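Local coordinates for TRAP dicarboxylate transporter-DctP subunit (Desulfovibrio salexigens, PDB 4N6D), which probably captures an organic acid in the periplasm as the solute-binding subunit of a TRAP transporter and delivers it to the membrane components, at residues Lys41-Val46 against Glu264-Tyr269; Ser119-Leu124 against Met144-Pro149; Ser94-Pro99 against Ala231-Ala236; Trp125-Lys130 against Ser327-Leu332. All coordinates share one frame; numbering follows the deposited sequence. Where two conformers were deposited one is given.

Contact 1: residues Lys41-Val46 against Glu264-Tyr269; sequences KTFPCV and EWTGKY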
# COMPACT_ATOMS: atom_id res chain seq x y z
N LYS A 41 -9.45 -12.12 4.25
CA LYS A 41 -8.88 -12.56 2.97
C LYS A 41 -7.88 -11.59 2.36
O LYS A 41 -7.14 -11.95 1.42
CB LYS A 41 -10.00 -12.83 1.95
CG LYS A 41 -10.76 -14.12 2.20
CD LYS A 41 -11.95 -14.27 1.26
CE LYS A 41 -13.08 -15.10 1.88
NZ LYS A 41 -14.27 -15.17 0.98
N THR A 42 -7.84 -10.36 2.86
CA THR A 42 -7.04 -9.31 2.23
C THR A 42 -5.58 -9.36 2.68
O THR A 42 -5.25 -9.90 3.74
CB THR A 42 -7.62 -7.91 2.53
OG1 THR A 42 -7.50 -7.61 3.92
CG2 THR A 42 -9.09 -7.84 2.11
N PHE A 43 -4.70 -8.76 1.89
CA PHE A 43 -3.27 -8.93 2.11
C PHE A 43 -2.73 -8.50 3.50
O PHE A 43 -1.85 -9.16 4.03
CB PHE A 43 -2.42 -8.38 0.95
CG PHE A 43 -2.16 -6.90 1.01
CD1 PHE A 43 -3.06 -6.00 0.45
CD2 PHE A 43 -1.00 -6.41 1.58
CE1 PHE A 43 -2.81 -4.63 0.51
CE2 PHE A 43 -0.74 -5.05 1.61
CZ PHE A 43 -1.65 -4.17 1.09
N PRO A 44 -3.29 -7.43 4.12
CA PRO A 44 -2.74 -7.07 5.44
C PRO A 44 -3.01 -8.17 6.48
O PRO A 44 -2.23 -8.35 7.42
CB PRO A 44 -3.50 -5.79 5.80
CG PRO A 44 -3.92 -5.23 4.44
CD PRO A 44 -4.29 -6.45 3.68
N CYS A 45 -4.10 -8.90 6.30
CA CYS A 45 -4.42 -9.98 7.24
C CYS A 45 -3.68 -11.25 6.86
O CYS A 45 -3.20 -11.96 7.73
CB CYS A 45 -5.91 -10.24 7.27
SG CYS A 45 -6.77 -8.86 8.09
N VAL A 46 -3.56 -11.52 5.57
CA VAL A 46 -2.81 -12.71 5.15
C VAL A 46 -1.37 -12.64 5.64
O VAL A 46 -0.83 -13.62 6.16
CB VAL A 46 -2.86 -12.88 3.62
CG1 VAL A 46 -1.87 -13.93 3.14
CG2 VAL A 46 -4.26 -13.24 3.19
N GLU A 264 9.46 -7.79 2.77
CA GLU A 264 9.69 -8.50 1.50
C GLU A 264 8.63 -9.56 1.25
O GLU A 264 8.10 -9.68 0.16
CB GLU A 264 11.07 -9.15 1.49
CG GLU A 264 11.40 -9.86 0.19
CD GLU A 264 12.85 -10.32 0.10
OE1 GLU A 264 13.71 -9.77 0.81
OE2 GLU A 264 13.12 -11.23 -0.69
N TRP A 265 8.32 -10.34 2.28
CA TRP A 265 7.37 -11.44 2.11
C TRP A 265 6.02 -10.90 1.67
O TRP A 265 5.36 -11.48 0.79
CB TRP A 265 7.20 -12.24 3.41
CG TRP A 265 6.37 -13.45 3.16
CD1 TRP A 265 6.83 -14.69 2.85
CD2 TRP A 265 4.94 -13.53 3.14
NE1 TRP A 265 5.77 -15.56 2.65
CE2 TRP A 265 4.60 -14.86 2.82
CE3 TRP A 265 3.92 -12.62 3.37
CZ2 TRP A 265 3.27 -15.29 2.74
CZ3 TRP A 265 2.61 -13.05 3.28
CH2 TRP A 265 2.31 -14.36 2.95
N THR A 266 5.60 -9.81 2.30
CA THR A 266 4.29 -9.23 2.01
C THR A 266 4.23 -8.65 0.60
O THR A 266 3.25 -8.85 -0.14
CB THR A 266 3.93 -8.13 3.03
OG1 THR A 266 3.91 -8.70 4.35
CG2 THR A 266 2.60 -7.54 2.73
N GLY A 267 5.28 -7.94 0.21
CA GLY A 267 5.31 -7.41 -1.14
C GLY A 267 5.32 -8.50 -2.20
O GLY A 267 4.64 -8.41 -3.23
N LYS A 268 6.08 -9.56 -1.95
CA LYS A 268 6.10 -10.65 -2.90
C LYS A 268 4.77 -11.36 -2.98
O LYS A 268 4.34 -11.76 -4.08
CB LYS A 268 7.24 -11.61 -2.57
CG LYS A 268 8.57 -11.00 -2.95
CD LYS A 268 9.75 -11.91 -2.79
CE LYS A 268 10.99 -11.25 -3.38
NZ LYS A 268 12.25 -12.02 -3.08
N TYR A 269 4.12 -11.54 -1.84
CA TYR A 269 2.81 -12.16 -1.80
C TYR A 269 1.82 -11.34 -2.63
O TYR A 269 1.06 -11.88 -3.45
CB TYR A 269 2.29 -12.30 -0.35
CG TYR A 269 0.82 -12.57 -0.36
CD1 TYR A 269 0.34 -13.86 -0.57
CD2 TYR A 269 -0.09 -11.54 -0.24
CE1 TYR A 269 -1.02 -14.12 -0.63
CE2 TYR A 269 -1.46 -11.79 -0.29
CZ TYR A 269 -1.91 -13.08 -0.49
OH TYR A 269 -3.28 -13.30 -0.55
O HOH W 1 -4.93 -11.36 -0.21
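Val46 sets its CG1 methyl over one face of the Tyr269 ring, 4.0 Å from the ring centroid and 20° off the normal, a CH-pi contact. The methyl is shifted toward the phenol end, where Tyr269 CZ lies 3.7 Å from Val46 CG1. Phe43 comes at the edge of the same ring, its CB 3.8 Å from Tyr269 CE2. Trp265 also offers an edge: its CH2 is 4.2 Å from Val46 CG1, while one indole face carries CB of Tyr269, a turn later in its own helix. Around Phe43, Pro44 CD lies over one face of the ring, and Thr266 CG2 reaches the edge at 3.9 Å from Phe43 CD2. Thr266 directs this methyl anti to the backbone N; its OG1 bonds back to Gln262 O within the helix. A water in the plane of the Tyr269 ring bridges the polar rim, donating to Lys41 O at 2.8 Å and lying 2.6 Å from Tyr269 OH. The first turn of helix 43-58, where Thr42 O receives both Cys45 N and Val46 N, thus packs on helix 249-285, probably the long helix that TRAP solute-binding proteins have in common. With no direct hydrogen bond across the segments, methyl and ring surfaces carry the contact; the polar link from Tyr269 OH to Lys41 O is water-mediated, so the fit rests on shape and apolar burial and has little directional constraint.

Contact 2: residues Ser119-Leu124 against Met144-Pro149; sequences SASLAL and MFASAP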
# COMPACT_ATOMS: atom_id res chain seq x y z
N SER A 119 8.94 -3.77 -4.39
CA SER A 119 9.90 -2.70 -4.35
C SER A 119 9.45 -1.57 -3.43
O SER A 119 10.26 -1.00 -2.73
CB SER A 119 10.19 -2.15 -5.75
OG SER A 119 9.00 -1.70 -6.37
N ALA A 120 8.16 -1.28 -3.43
CA ALA A 120 7.66 -0.24 -2.56
C ALA A 120 7.77 -0.68 -1.11
O ALA A 120 8.07 0.13 -0.24
CB ALA A 120 6.22 0.10 -2.91
N SER A 121 7.50 -1.96 -0.84
CA SER A 121 7.52 -2.43 0.56
C SER A 121 8.94 -2.36 1.12
O SER A 121 9.16 -1.89 2.25
CB SER A 121 7.01 -3.88 0.66
OG SER A 121 5.63 -3.96 0.37
N LEU A 122 9.90 -2.83 0.33
CA LEU A 122 11.27 -2.84 0.80
C LEU A 122 11.82 -1.43 0.89
O LEU A 122 12.57 -1.12 1.83
CB LEU A 122 12.15 -3.71 -0.09
CG LEU A 122 11.99 -5.21 0.16
CD1 LEU A 122 12.60 -6.00 -0.94
CD2 LEU A 122 12.60 -5.54 1.54
N ALA A 123 11.47 -0.56 -0.07
CA ALA A 123 11.92 0.83 0.00
C ALA A 123 11.35 1.52 1.23
O ALA A 123 12.05 2.27 1.92
CB ALA A 123 11.57 1.61 -1.27
N LEU A 124 10.08 1.27 1.53
CA LEU A 124 9.44 1.86 2.72
C LEU A 124 10.15 1.44 4.02
O LEU A 124 10.43 2.29 4.89
CB LEU A 124 7.96 1.48 2.75
CG LEU A 124 7.12 1.92 3.95
CD1 LEU A 124 7.03 3.42 4.12
CD2 LEU A 124 5.78 1.29 3.77
N MET A 144 6.85 -2.94 7.94
CA MET A 144 6.06 -2.05 7.11
C MET A 144 5.95 -2.69 5.75
O MET A 144 6.77 -3.54 5.39
CB MET A 144 6.71 -0.68 6.97
CG MET A 144 6.89 0.02 8.31
SD MET A 144 7.67 1.60 8.10
CE MET A 144 6.23 2.59 7.72
N PHE A 145 4.93 -2.29 5.00
CA PHE A 145 4.77 -2.78 3.64
C PHE A 145 3.80 -1.88 2.89
O PHE A 145 3.21 -0.98 3.46
CB PHE A 145 4.29 -4.23 3.62
CG PHE A 145 3.09 -4.47 4.47
CD1 PHE A 145 1.83 -4.16 4.01
CD2 PHE A 145 3.22 -5.04 5.72
CE1 PHE A 145 0.70 -4.38 4.82
CE2 PHE A 145 2.10 -5.28 6.52
CZ PHE A 145 0.85 -4.94 6.07
N ALA A 146 3.67 -2.13 1.60
CA ALA A 146 2.83 -1.30 0.74
C ALA A 146 1.97 -2.17 -0.15
O ALA A 146 2.33 -3.30 -0.49
CB ALA A 146 3.68 -0.40 -0.14
N SER A 147 0.82 -1.61 -0.55
CA SER A 147 -0.02 -2.25 -1.54
C SER A 147 0.69 -2.32 -2.90
O SER A 147 1.77 -1.77 -3.07
CB SER A 147 -1.29 -1.43 -1.69
OG SER A 147 -1.01 -0.21 -2.37
N ALA A 148 0.07 -3.00 -3.86
CA ALA A 148 0.47 -2.90 -5.25
C ALA A 148 0.02 -1.54 -5.75
O ALA A 148 -0.84 -0.90 -5.13
CB ALA A 148 -0.18 -4.00 -6.07
N PRO A 149 0.62 -1.09 -6.85
CA PRO A 149 0.26 0.24 -7.34
C PRO A 149 -1.17 0.32 -7.84
O PRO A 149 -1.76 -0.67 -8.27
CB PRO A 149 1.24 0.45 -8.52
CG PRO A 149 2.40 -0.40 -8.17
CD PRO A 149 1.80 -1.62 -7.55
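Met144 opens the strand side by crossing Leu124 at about a right angle. A bend at chi3 (85°) turns its CE back to Leu124 CD1, 3.8 Å away, while Met144 CB meets the other branch, CD2. Phe145 sets its CB bond away from helix 117-131 and its ring meets Phe235 and Thr266; Phe145 CB itself still lies 3.5 Å from Ser121 OG. Phe145 O packs against the CD2 methyl of Leu124, 3.4 Å away. Ala146 supplies the direct polar link: its N donates to Ser121 OG over 3.0 Å, with a 160° angle at the hydrogen. Ser121 OG also bonds to Ser117 O, one turn back, so this buried hydroxyl ties the strand backbone to a helix carbonyl. Ser117 OG in turn reaches Ala146 O. Ala146 CB packs 3.8 Å from Ala120 CB, two small side chains allowing close approach. Beyond the strand, Ser147 OG donates to Ala148 O at 2.9 Å and is hydrogen-bonded to Tyr233 N, just ahead of strand 234-240. The axes of the short segments 119-124 and 144-146 approach to 6.2 Å, their N-to-C directions 149° apart, nearer antiparallel than parallel. Such close helix-on-sheet layering, here at the edge strand 139-146, is typical of the alpha/beta domains of periplasmic binding proteins.

Contact 3: residues Ser94-Pro99 against Ala231-Ala236; sequences SLAYHP and AVYPFA. With EDO (1,2-ethanediol), chain E.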
# COMPACT_ATOMS: atom_id res chain seq x y z
N SER A 94 -2.98 1.77 8.17
CA SER A 94 -2.89 2.32 6.82
C SER A 94 -2.57 3.80 6.95
O SER A 94 -3.41 4.58 7.37
CB SER A 94 -4.21 2.13 6.07
OG SER A 94 -4.14 2.69 4.77
N LEU A 95 -1.35 4.20 6.62
CA LEU A 95 -0.91 5.55 6.96
C LEU A 95 -1.77 6.64 6.32
O LEU A 95 -1.97 7.69 6.92
CB LEU A 95 0.56 5.78 6.59
CG LEU A 95 1.56 4.72 7.05
CD1 LEU A 95 2.99 5.20 6.69
CD2 LEU A 95 1.48 4.44 8.55
N ALA A 96 -2.23 6.39 5.10
CA ALA A 96 -3.00 7.37 4.34
C ALA A 96 -4.29 7.78 5.03
O ALA A 96 -4.84 8.84 4.73
CB ALA A 96 -3.31 6.83 2.93
N TYR A 97 -4.81 6.92 5.91
CA TYR A 97 -6.06 7.22 6.62
C TYR A 97 -5.88 8.24 7.74
O TYR A 97 -6.87 8.70 8.32
CB TYR A 97 -6.65 5.92 7.19
CG TYR A 97 -8.05 6.06 7.78
CD1 TYR A 97 -9.10 6.56 7.02
CD2 TYR A 97 -8.31 5.72 9.09
CE1 TYR A 97 -10.36 6.70 7.54
CE2 TYR A 97 -9.60 5.85 9.63
CZ TYR A 97 -10.61 6.34 8.84
OH TYR A 97 -11.89 6.50 9.36
N HIS A 98 -4.63 8.61 8.04
CA HIS A 98 -4.31 9.50 9.16
C HIS A 98 -3.44 10.66 8.72
O HIS A 98 -2.31 10.77 9.12
CB HIS A 98 -3.57 8.73 10.25
CG HIS A 98 -4.23 7.45 10.61
ND1 HIS A 98 -5.30 7.39 11.49
CD2 HIS A 98 -4.04 6.19 10.18
CE1 HIS A 98 -5.70 6.14 11.60
NE2 HIS A 98 -4.95 5.39 10.80
N PRO A 99 -3.98 11.54 7.87
CA PRO A 99 -3.17 12.68 7.41
C PRO A 99 -2.67 13.56 8.53
O PRO A 99 -3.44 13.94 9.42
CB PRO A 99 -4.11 13.48 6.50
CG PRO A 99 -5.44 12.84 6.59
CD PRO A 99 -5.38 11.62 7.44
N ALA A 231 0.44 5.11 -7.64
CA ALA A 231 0.89 5.30 -6.27
C ALA A 231 0.55 4.01 -5.54
O ALA A 231 -0.29 3.24 -6.01
CB ALA A 231 0.14 6.47 -5.60
N VAL A 232 1.14 3.83 -4.36
CA VAL A 232 0.79 2.74 -3.47
C VAL A 232 0.27 3.29 -2.13
O VAL A 232 0.34 4.50 -1.87
CB VAL A 232 2.02 1.83 -3.16
CG1 VAL A 232 2.63 1.22 -4.43
CG2 VAL A 232 3.09 2.61 -2.40
N TYR A 233 -0.30 2.41 -1.32
CA TYR A 233 -0.68 2.72 0.04
C TYR A 233 0.28 2.06 1.01
O TYR A 233 0.42 0.84 0.99
CB TYR A 233 -2.09 2.19 0.35
CG TYR A 233 -3.14 2.84 -0.50
CD1 TYR A 233 -3.67 4.07 -0.15
CD2 TYR A 233 -3.59 2.23 -1.65
CE1 TYR A 233 -4.63 4.69 -0.94
CE2 TYR A 233 -4.54 2.83 -2.45
CZ TYR A 233 -5.06 4.06 -2.09
OH TYR A 233 -6.01 4.66 -2.88
N PRO A 234 0.95 2.86 1.85
CA PRO A 234 1.87 2.30 2.84
C PRO A 234 1.17 1.93 4.17
O PRO A 234 0.22 2.59 4.61
CB PRO A 234 2.84 3.45 3.09
CG PRO A 234 2.01 4.68 2.90
CD PRO A 234 0.99 4.33 1.84
N PHE A 235 1.70 0.89 4.79
CA PHE A 235 1.18 0.36 6.05
C PHE A 235 2.31 0.19 7.04
O PHE A 235 3.45 -0.08 6.64
CB PHE A 235 0.58 -1.03 5.84
CG PHE A 235 -0.66 -1.06 4.98
CD1 PHE A 235 -0.57 -0.98 3.59
CD2 PHE A 235 -1.90 -1.20 5.55
CE1 PHE A 235 -1.69 -1.01 2.81
CE2 PHE A 235 -3.04 -1.23 4.76
CZ PHE A 235 -2.93 -1.14 3.39
N ALA A 236 1.99 0.30 8.33
CA ALA A 236 2.91 -0.04 9.39
C ALA A 236 2.27 -1.03 10.34
O ALA A 236 1.08 -0.93 10.64
CB ALA A 236 3.34 1.21 10.17
C1 EDO E . -6.36 2.17 10.03
O1 EDO E . -5.25 2.87 9.48
C2 EDO E . -5.89 1.70 11.39
O2 EDO E . -5.28 2.84 12.03
O HOH W 2 -1.93 3.95 3.46
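Ser94 and Phe235 form an antiparallel, non-hydrogen-bonded pair where strand 90-94 meets strand 234-240, part of the beta2-beta1-beta3-beta(n)-beta4 order of class II periplasmic binding proteins, strand 234-240 being beta(n). Both side chains lie on the same face of the sheet, with Ser94 CB 3.8 Å from Phe235 CE2. The tight part of the contact centres on Leu95. Its N donates to Pro234 O over 3.0 Å, with an angle of 160° at the hydrogen and the donor tilted 18° from the carbonyl plane. The two Leu95 methyls divide between alternate residues of the strand: CD1 lies 3.9 Å from Pro234 CG, and CD2 reaches Ala236 CB at 4.1 Å. Leu124 of helix 117-131 touches Pro234 as well, and Met144 touches Ala236, so this side belongs to the buried interior.

Packing thins toward Ala96, whose CB comes only to the edge of the Tyr233 ring, 4.2 Å from CD1. Here a water takes part: it donates to Pro234 O at 2.8 Å, accepts from Ala96 N and is hydrogen-bonded to Ser94 OG. Pro234 O is thereby gripped by both Leu95 N and the water. A 1,2-ethanediol, probably from the crystallisation liquor, sits between Ser94 N and the imidazole of His98. Ser94 N donates to its O1 at 2.8 Å, and His98 NE2 is shared between the two hydroxyls, 2.9 Å from both O1 and O2.

Contact 4: residues Trp125-Lys130 against Ser327-Leu332; sequences WDLYTK and SDVEEL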
# COMPACT_ATOMS: atom_id res chain seq x y z
N TRP A 125 10.42 0.15 4.15
CA TRP A 125 11.11 -0.37 5.34
C TRP A 125 12.50 0.26 5.46
O TRP A 125 12.92 0.68 6.55
CB TRP A 125 11.21 -1.90 5.27
CG TRP A 125 11.98 -2.44 6.40
CD1 TRP A 125 13.26 -2.94 6.36
CD2 TRP A 125 11.58 -2.49 7.77
NE1 TRP A 125 13.67 -3.30 7.62
CE2 TRP A 125 12.65 -3.05 8.51
CE3 TRP A 125 10.41 -2.11 8.45
CZ2 TRP A 125 12.59 -3.23 9.88
CZ3 TRP A 125 10.35 -2.32 9.82
CH2 TRP A 125 11.42 -2.88 10.52
N ASP A 126 13.23 0.32 4.34
CA ASP A 126 14.55 0.94 4.36
C ASP A 126 14.49 2.42 4.74
O ASP A 126 15.36 2.92 5.48
CB ASP A 126 15.28 0.82 3.01
CG ASP A 126 15.86 -0.55 2.77
OD1 ASP A 126 15.86 -1.40 3.68
OD2 ASP A 126 16.40 -0.74 1.65
N LEU A 127 13.49 3.14 4.23
CA LEU A 127 13.39 4.55 4.54
C LEU A 127 13.12 4.72 6.03
O LEU A 127 13.72 5.58 6.67
CB LEU A 127 12.30 5.24 3.70
CG LEU A 127 12.28 6.75 3.88
CD1 LEU A 127 13.40 7.42 3.06
CD2 LEU A 127 10.91 7.35 3.54
N TYR A 128 12.20 3.92 6.56
CA TYR A 128 11.90 3.96 7.98
C TYR A 128 13.14 3.66 8.81
O TYR A 128 13.44 4.37 9.77
CB TYR A 128 10.76 2.98 8.35
CG TYR A 128 10.77 2.72 9.84
CD1 TYR A 128 10.28 3.67 10.72
CD2 TYR A 128 11.37 1.58 10.35
CE1 TYR A 128 10.34 3.46 12.07
CE2 TYR A 128 11.43 1.37 11.70
CZ TYR A 128 10.92 2.31 12.54
OH TYR A 128 10.98 2.10 13.90
N THR A 129 13.88 2.63 8.43
CA THR A 129 15.04 2.22 9.20
C THR A 129 16.12 3.31 9.20
O THR A 129 16.83 3.52 10.20
CB THR A 129 15.63 0.92 8.66
OG1 THR A 129 14.67 -0.13 8.86
CG2 THR A 129 16.93 0.59 9.37
N LYS A 130 16.22 4.02 8.09
CA LYS A 130 17.20 5.08 7.95
C LYS A 130 16.84 6.31 8.78
O LYS A 130 17.71 6.91 9.42
CB LYS A 130 17.37 5.48 6.48
CG LYS A 130 18.34 6.62 6.29
CD LYS A 130 18.51 7.02 4.85
CE LYS A 130 19.64 8.02 4.71
NZ LYS A 130 19.99 8.26 3.31
N SER A 327 14.62 12.44 -2.47
CA SER A 327 15.84 11.94 -3.10
C SER A 327 16.11 10.52 -2.66
O SER A 327 16.37 9.62 -3.47
CB SER A 327 17.03 12.80 -2.72
OG SER A 327 16.93 14.09 -3.27
N ASP A 328 16.10 10.31 -1.35
CA ASP A 328 16.37 9.00 -0.81
C ASP A 328 15.38 7.94 -1.29
O ASP A 328 15.76 6.79 -1.52
CB ASP A 328 16.38 9.04 0.71
CG ASP A 328 17.60 9.74 1.26
OD1 ASP A 328 18.55 9.98 0.49
OD2 ASP A 328 17.61 10.02 2.49
N VAL A 329 14.13 8.33 -1.47
CA VAL A 329 13.10 7.40 -1.93
C VAL A 329 13.44 6.94 -3.36
O VAL A 329 13.34 5.75 -3.66
CB VAL A 329 11.70 8.01 -1.89
CG1 VAL A 329 10.67 7.15 -2.61
CG2 VAL A 329 11.27 8.18 -0.42
N GLU A 330 13.85 7.86 -4.21
CA GLU A 330 14.18 7.47 -5.60
C GLU A 330 15.40 6.54 -5.62
O GLU A 330 15.48 5.61 -6.43
CB GLU A 330 14.42 8.70 -6.48
CG GLU A 330 14.93 8.39 -7.90
CD GLU A 330 13.93 7.70 -8.82
OE1 GLU A 330 12.77 7.44 -8.42
OE2 GLU A 330 14.31 7.45 -9.98
N GLU A 331 16.36 6.81 -4.75
CA GLU A 331 17.53 5.96 -4.66
C GLU A 331 17.09 4.53 -4.30
O GLU A 331 17.58 3.56 -4.88
CB GLU A 331 18.54 6.50 -3.64
CG GLU A 331 19.75 5.58 -3.40
CD GLU A 331 20.78 6.14 -2.44
OE1 GLU A 331 20.46 7.09 -1.69
OE2 GLU A 331 21.94 5.65 -2.46
N LEU A 332 16.17 4.42 -3.35
CA LEU A 332 15.66 3.12 -2.93
C LEU A 332 14.82 2.46 -4.02
O LEU A 332 14.88 1.24 -4.19
CB LEU A 332 14.85 3.27 -1.63
CG LEU A 332 15.72 3.65 -0.43
CD1 LEU A 332 14.83 4.06 0.73
CD2 LEU A 332 16.61 2.49 -0.01
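Helix 117-131, one of the helices lying on the five-stranded sheet, is joined here by the C-terminal helix 322-337, with Leu127 and Leu332 as the main apolar partners. The axes of the two short segments pass at 10.3 Å, their N-to-C directions 136° apart. Leu127 spreads its two methyls over the partner helix: CD2 meets Val329 CG2 at 4.1 Å, and CD1 packs on Asp328 CB. Leu332 answers from one turn further on, its CD1 lying 4.1 Å from Leu127 CB. The other branch of Leu332 turns to Asp126, with CD2 3.6 Å from Asp126 OD2. That carboxylate has polar partners of its own: OD2 is hydrogen-bonded to Tyr336 OH and salt-bridged to Lys335 NZ, and OD1 is salt-bridged to Arg260 of helix 249-285. These two positive groups would tend to favour its charged form.

At the exposed end, Lys130 leaves its backbone with CG anti to N (chi1 178°) and stays extended, bringing NZ across Asp328. The Lys130 NZ to Asp328 OD2 salt bridge, 3.1 Å long, is a weak hydrogen bond. Asp328 OD2 is also bonded to Tyr131 OH, which ties the carboxylate to helix 117-131 a second time. Leu104 adds to the packing round Leu127, while Leu112 and Phe114 meet Val329. The C-terminal helix 322-337 thus packs on helix 117-131, which itself lies on the five-stranded sheet: the layered alpha/beta architecture of a periplasmic binding protein domain, with an added helix outside.

In the fold
Contacts 1, 2 and 3 meet in a cluster of aromatic rings: Phe43 CE2 lies 3.6 Å from Phe145 CE1, and Phe43 CZ lies equally close to Phe235 CE1. Contacts 2 and 3 share the sheet through neighbouring strands 139-146 and 234-240, with Phe145 O and Phe235 N 2.8 Å apart. Contact 4 extends contact 2 along helix 117-131, their centres about 11 Å apart; Ala123 O is 3.5 Å from Leu332 CD1. Contacts 1 and 4 stand about 21 Å apart, centre to centre, without touching. The triiodo phasing compound is bound at Arg81, Met84 and Arg138, none of which belongs to the four contacts.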